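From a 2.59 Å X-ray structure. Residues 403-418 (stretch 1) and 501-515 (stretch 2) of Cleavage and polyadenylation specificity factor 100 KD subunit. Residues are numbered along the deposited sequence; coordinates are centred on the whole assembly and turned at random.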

# COMPACT_ATOMS: atom_id res chain seq x y z
N VAL B 403 -44.23 -18.18 13.01
CA VAL B 403 -43.46 -19.36 12.61
C VAL B 403 -43.24 -20.27 13.81
O VAL B 403 -43.42 -21.49 13.71
N VAL B 404 -42.87 -19.69 14.94
CA VAL B 404 -42.61 -20.48 16.13
C VAL B 404 -43.91 -21.05 16.71
O VAL B 404 -43.95 -22.23 17.07
N LYS B 405 -44.97 -20.25 16.71
CA LYS B 405 -46.27 -20.71 17.18
C LYS B 405 -46.72 -21.91 16.38
O LYS B 405 -47.07 -22.94 16.95
N ASN B 406 -46.69 -21.76 15.06
CA ASN B 406 -47.16 -22.82 14.19
C ASN B 406 -46.30 -24.06 14.39
O ASN B 406 -46.85 -25.14 14.57
N THR B 407 -44.98 -23.93 14.42
CA THR B 407 -44.12 -25.09 14.64
C THR B 407 -44.45 -25.84 15.93
O THR B 407 -44.42 -27.05 15.96
N ILE B 408 -44.75 -25.11 17.00
CA ILE B 408 -44.98 -25.78 18.28
C ILE B 408 -46.36 -26.43 18.31
O ILE B 408 -46.50 -27.59 18.69
N GLU B 409 -47.37 -25.67 17.90
CA GLU B 409 -48.72 -26.16 17.96
C GLU B 409 -48.91 -27.44 17.15
O GLU B 409 -49.84 -28.21 17.41
N ARG B 410 -48.04 -27.68 16.17
CA ARG B 410 -48.09 -28.92 15.39
C ARG B 410 -47.03 -29.95 15.84
O ARG B 410 -46.76 -30.92 15.12
N GLY B 411 -46.43 -29.74 17.01
CA GLY B 411 -45.54 -30.74 17.62
C GLY B 411 -44.08 -30.74 17.19
O GLY B 411 -43.30 -31.57 17.63
N GLY B 412 -43.71 -29.82 16.33
CA GLY B 412 -42.32 -29.70 15.92
C GLY B 412 -41.53 -28.79 16.83
O GLY B 412 -42.09 -28.08 17.67
N ILE B 413 -40.21 -28.84 16.68
CA ILE B 413 -39.33 -27.98 17.43
C ILE B 413 -38.56 -27.03 16.49
O ILE B 413 -38.27 -27.36 15.34
N ALA B 414 -38.26 -25.84 16.97
CA ALA B 414 -37.75 -24.79 16.10
C ALA B 414 -36.28 -24.54 16.39
O ALA B 414 -35.95 -24.05 17.44
N VAL B 415 -35.41 -24.93 15.48
CA VAL B 415 -33.97 -24.68 15.61
C VAL B 415 -33.65 -23.33 14.99
O VAL B 415 -34.05 -23.06 13.88
N ILE B 416 -32.97 -22.47 15.73
CA ILE B 416 -32.66 -21.11 15.30
C ILE B 416 -31.17 -20.86 15.49
O ILE B 416 -30.75 -20.55 16.60
N PRO B 417 -30.36 -21.04 14.45
CA PRO B 417 -28.95 -20.73 14.57
C PRO B 417 -28.75 -19.28 14.86
O PRO B 417 -29.52 -18.46 14.43
N ALA B 418 -27.70 -18.99 15.61
CA ALA B 418 -27.46 -17.67 16.16
C ALA B 418 -26.00 -17.54 16.52
O ALA B 418 -25.30 -18.52 16.67
N ASN B 501 -34.81 -37.11 24.03
CA ASN B 501 -36.23 -36.91 24.30
C ASN B 501 -36.79 -35.76 23.45
O ASN B 501 -37.23 -34.76 24.01
N PRO B 502 -36.79 -35.89 22.11
CA PRO B 502 -37.38 -34.70 21.44
C PRO B 502 -38.78 -34.39 21.94
O PRO B 502 -39.57 -35.30 22.28
N GLN B 503 -39.08 -33.11 21.98
CA GLN B 503 -40.25 -32.61 22.66
C GLN B 503 -40.36 -31.17 22.23
O GLN B 503 -39.36 -30.47 22.25
N PRO B 504 -41.56 -30.71 21.82
CA PRO B 504 -41.69 -29.38 21.18
C PRO B 504 -41.03 -28.30 21.98
O PRO B 504 -41.30 -28.16 23.15
N CYS B 505 -40.17 -27.51 21.34
CA CYS B 505 -39.40 -26.50 22.04
C CYS B 505 -38.78 -25.54 21.02
O CYS B 505 -39.07 -25.64 19.82
N VAL B 506 -37.95 -24.61 21.50
CA VAL B 506 -37.18 -23.73 20.62
C VAL B 506 -35.71 -23.87 20.97
O VAL B 506 -35.34 -23.91 22.15
N ILE B 507 -34.85 -23.93 19.97
CA ILE B 507 -33.42 -24.00 20.21
C ILE B 507 -32.67 -22.83 19.55
O ILE B 507 -32.61 -22.75 18.32
N LEU B 508 -32.15 -21.92 20.37
CA LEU B 508 -31.14 -20.98 19.90
C LEU B 508 -29.81 -21.67 20.06
O LEU B 508 -29.51 -22.19 21.13
N ALA B 509 -29.03 -21.75 19.00
CA ALA B 509 -27.77 -22.47 19.06
C ALA B 509 -26.81 -21.93 18.06
O ALA B 509 -27.20 -21.40 17.00
N THR B 510 -25.54 -22.14 18.38
CA THR B 510 -24.41 -21.60 17.67
C THR B 510 -23.88 -22.65 16.67
O THR B 510 -24.01 -23.86 16.92
N SER B 511 -23.27 -22.26 15.56
CA SER B 511 -22.99 -20.88 15.21
C SER B 511 -23.99 -20.34 14.22
O SER B 511 -24.63 -21.05 13.50
N GLY B 512 -24.10 -19.03 14.18
CA GLY B 512 -25.15 -18.37 13.41
C GLY B 512 -25.29 -18.59 11.92
O GLY B 512 -26.31 -18.19 11.37
N MET B 513 -24.30 -19.20 11.27
CA MET B 513 -24.41 -19.56 9.83
C MET B 513 -24.14 -21.04 9.57
O MET B 513 -23.80 -21.46 8.45
N MET B 514 -24.28 -21.84 10.63
CA MET B 514 -24.21 -23.29 10.58
C MET B 514 -22.91 -23.85 10.05
O MET B 514 -22.87 -24.99 9.63
N ASN B 515 -21.83 -23.07 10.10
CA ASN B 515 -20.51 -23.59 9.74
C ASN B 515 -19.93 -24.47 10.82
O ASN B 515 -18.91 -25.12 10.62

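Strands 414-417 and 506-509 run parallel, and backbone hydrogen bonds are the main polar link between the stretches. I416 N donates to I507 O at 2.6 Å, and I507 N donates to A414 O at 2.8 Å. A414 N reaches C505 O at 3.0 Å. A509 N reaches I416 O at 3.2 Å, and A418 N donates to A509 O at 2.8 Å. The bonds alternate as in a regular parallel ladder: A414, I416, I507 and A509 each give one N-H and accept another at the C=O, while C505 at one end only accepts and A418 at the other gives its N-H.

One side chain joins this polar network. T510 OG1 donates to A418 O at 3.2 Å; its chi1 of -113° lies between wells. A418 O also lies 2.8 Å from G512 N, but the angle is too poor for a hydrogen bond. The peptide before S511 is cis, and a type I turn runs from S511 to M514, closed by M514 N to S511 O at 3.0 Å. No salt bridge crosses the contact.

The remaining side-chain contacts are largely apolar. A414, I416, V506 and L508 share one face of the sheet. I416 is m at chi1 and t at chi2. Its CB lies 3.3 Å from L508 CD1, a close approach, and its CD1 is 4.0 Å from V506 CG1. L508 has chi1 m, with chi2 off at 28°, and its end comes nearer the partner strand. V506 is t. Its CG2 meets A414 CB at 4.3 Å and V404 CG1, from the helix, at 3.7 Å. V404 is also t and points toward stretch 2.

V415, I507, P417 and A509 occupy the other face. V415 is t, and I507 is m then t; V415 CG2 and I507 CD1 are 4.5 Å apart, a loose contact. Beyond them, P417 CB touches M514 CG at 4.1 Å. M514 has rotamer m, t, p.

Ahead of the strands, I413 points toward stretch 2 and has the largest covered area of any residue here. It is p then t. Its CG2 sits against backbone, 3.2 Å from both Q503 O and P504 CA. Its CB is 3.8 Å from C505 SG, and its CD1 reaches P502 CB at 4.4 Å. C505 is p, and its CA-to-CB bond points away, yet the sulfur still makes this contact. I408, m at both chi angles, starts sideways but its end comes nearer. Its CD1 lies 3.3 Å from C505 O and 4.1 Å from P504 CB. P504 CG also rests 3.8 Å from G411 O.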

# COMPACT_ATOMS: atom_id res chain seq x y z
CB VAL B 403 -42.14 -19.00 12.00
CG1 VAL B 403 -41.26 -20.20 11.88
CG2 VAL B 403 -42.38 -18.33 10.65
CB VAL B 404 -41.81 -19.69 17.18
CG1 VAL B 404 -41.75 -20.46 18.47
CG2 VAL B 404 -40.38 -19.45 16.67
CB LYS B 405 -47.32 -19.63 17.04
CG LYS B 405 -48.65 -19.98 17.66
CD LYS B 405 -49.75 -19.24 16.93
CE LYS B 405 -50.86 -18.78 17.85
NZ LYS B 405 -51.92 -18.11 17.07
CB ASN B 406 -47.22 -22.38 12.71
CG ASN B 406 -48.29 -21.29 12.43
OD1 ASN B 406 -49.30 -21.18 13.13
ND2 ASN B 406 -48.05 -20.49 11.37
CB THR B 407 -42.62 -24.75 14.74
OG1 THR B 407 -42.13 -24.21 13.50
CG2 THR B 407 -41.83 -25.99 15.06
CB ILE B 408 -44.83 -24.81 19.47
CG1 ILE B 408 -43.38 -24.37 19.64
CG2 ILE B 408 -45.32 -25.46 20.74
CD1 ILE B 408 -42.37 -25.45 19.43
CB GLU B 409 -49.69 -25.08 17.48
CG GLU B 409 -50.13 -24.12 18.57
CD GLU B 409 -51.27 -23.23 18.11
OE1 GLU B 409 -52.33 -23.76 17.69
OE2 GLU B 409 -51.12 -22.00 18.17
CB ARG B 410 -47.99 -28.61 13.89
CG ARG B 410 -46.58 -28.47 13.35
CD ARG B 410 -46.51 -27.57 12.13
NE ARG B 410 -45.23 -27.68 11.45
CZ ARG B 410 -44.57 -26.66 10.89
NH1 ARG B 410 -45.05 -25.42 10.95
NH2 ARG B 410 -43.40 -26.89 10.28
CB ILE B 413 -38.46 -28.80 18.39
CG1 ILE B 413 -37.35 -29.58 17.68
CG2 ILE B 413 -39.32 -29.84 19.12
CD1 ILE B 413 -36.97 -30.90 18.51
CB ALA B 414 -38.57 -23.51 16.28
CB VAL B 415 -33.14 -25.80 14.93
CG1 VAL B 415 -31.67 -25.44 14.91
CG2 VAL B 415 -33.38 -27.16 15.64
CB ILE B 416 -33.39 -20.06 16.17
CG1 ILE B 416 -34.87 -20.43 16.37
CG2 ILE B 416 -33.23 -18.70 15.59
CD1 ILE B 416 -35.75 -19.25 16.80
CB PRO B 417 -28.38 -21.05 13.20
CG PRO B 417 -29.50 -20.99 12.32
CD PRO B 417 -30.67 -21.49 13.09
CB ALA B 418 -28.29 -17.49 17.40
CB ASN B 501 -36.45 -36.59 25.79
CG ASN B 501 -35.95 -37.69 26.72
OD1 ASN B 501 -36.14 -38.90 26.48
ND2 ASN B 501 -35.33 -37.27 27.83
CB PRO B 502 -37.39 -35.06 19.94
CG PRO B 502 -36.55 -36.31 19.83
CD PRO B 502 -36.60 -37.01 21.18
CB GLN B 503 -40.03 -32.72 24.16
CG GLN B 503 -41.23 -32.42 25.02
CD GLN B 503 -41.16 -33.13 26.36
OE1 GLN B 503 -40.16 -33.03 27.07
NE2 GLN B 503 -42.22 -33.86 26.70
CB PRO B 504 -43.19 -29.14 21.14
CG PRO B 504 -43.80 -30.50 21.25
CD PRO B 504 -42.88 -31.31 22.10
CB CYS B 505 -38.32 -27.18 22.88
SG CYS B 505 -37.14 -28.15 21.88
CB VAL B 506 -37.57 -22.24 20.80
CG1 VAL B 506 -36.56 -21.36 20.14
CG2 VAL B 506 -38.92 -21.94 20.26
CB ILE B 507 -32.86 -25.34 19.71
CG1 ILE B 507 -33.67 -26.48 20.34
CG2 ILE B 507 -31.38 -25.49 20.06
CD1 ILE B 507 -33.13 -27.83 20.07
CB LEU B 508 -31.16 -19.68 20.69
CG LEU B 508 -32.12 -18.63 20.09
CD1 LEU B 508 -33.24 -19.30 19.37
CD2 LEU B 508 -32.68 -17.67 21.14
CB ALA B 509 -27.98 -23.96 18.83
CB THR B 510 -23.39 -21.17 18.77
OG1 THR B 510 -23.26 -19.74 18.74
CG2 THR B 510 -22.03 -21.84 18.67
CB SER B 511 -21.59 -20.75 14.60
OG SER B 511 -21.40 -21.74 13.64
CB MET B 513 -23.53 -18.64 8.98
CG MET B 513 -23.95 -17.16 9.10
SD MET B 513 -22.96 -16.12 8.07
CE MET B 513 -23.82 -14.53 8.13
CB MET B 514 -25.39 -23.83 9.77
CG MET B 514 -26.73 -23.48 10.37
SD MET B 514 -28.15 -23.98 9.39
CE MET B 514 -28.43 -25.66 9.96
CB ASN B 515 -19.52 -22.48 9.31
CG ASN B 515 -19.38 -22.38 7.77
OD1 ASN B 515 -20.10 -23.06 7.03
ND2 ASN B 515 -18.45 -21.54 7.29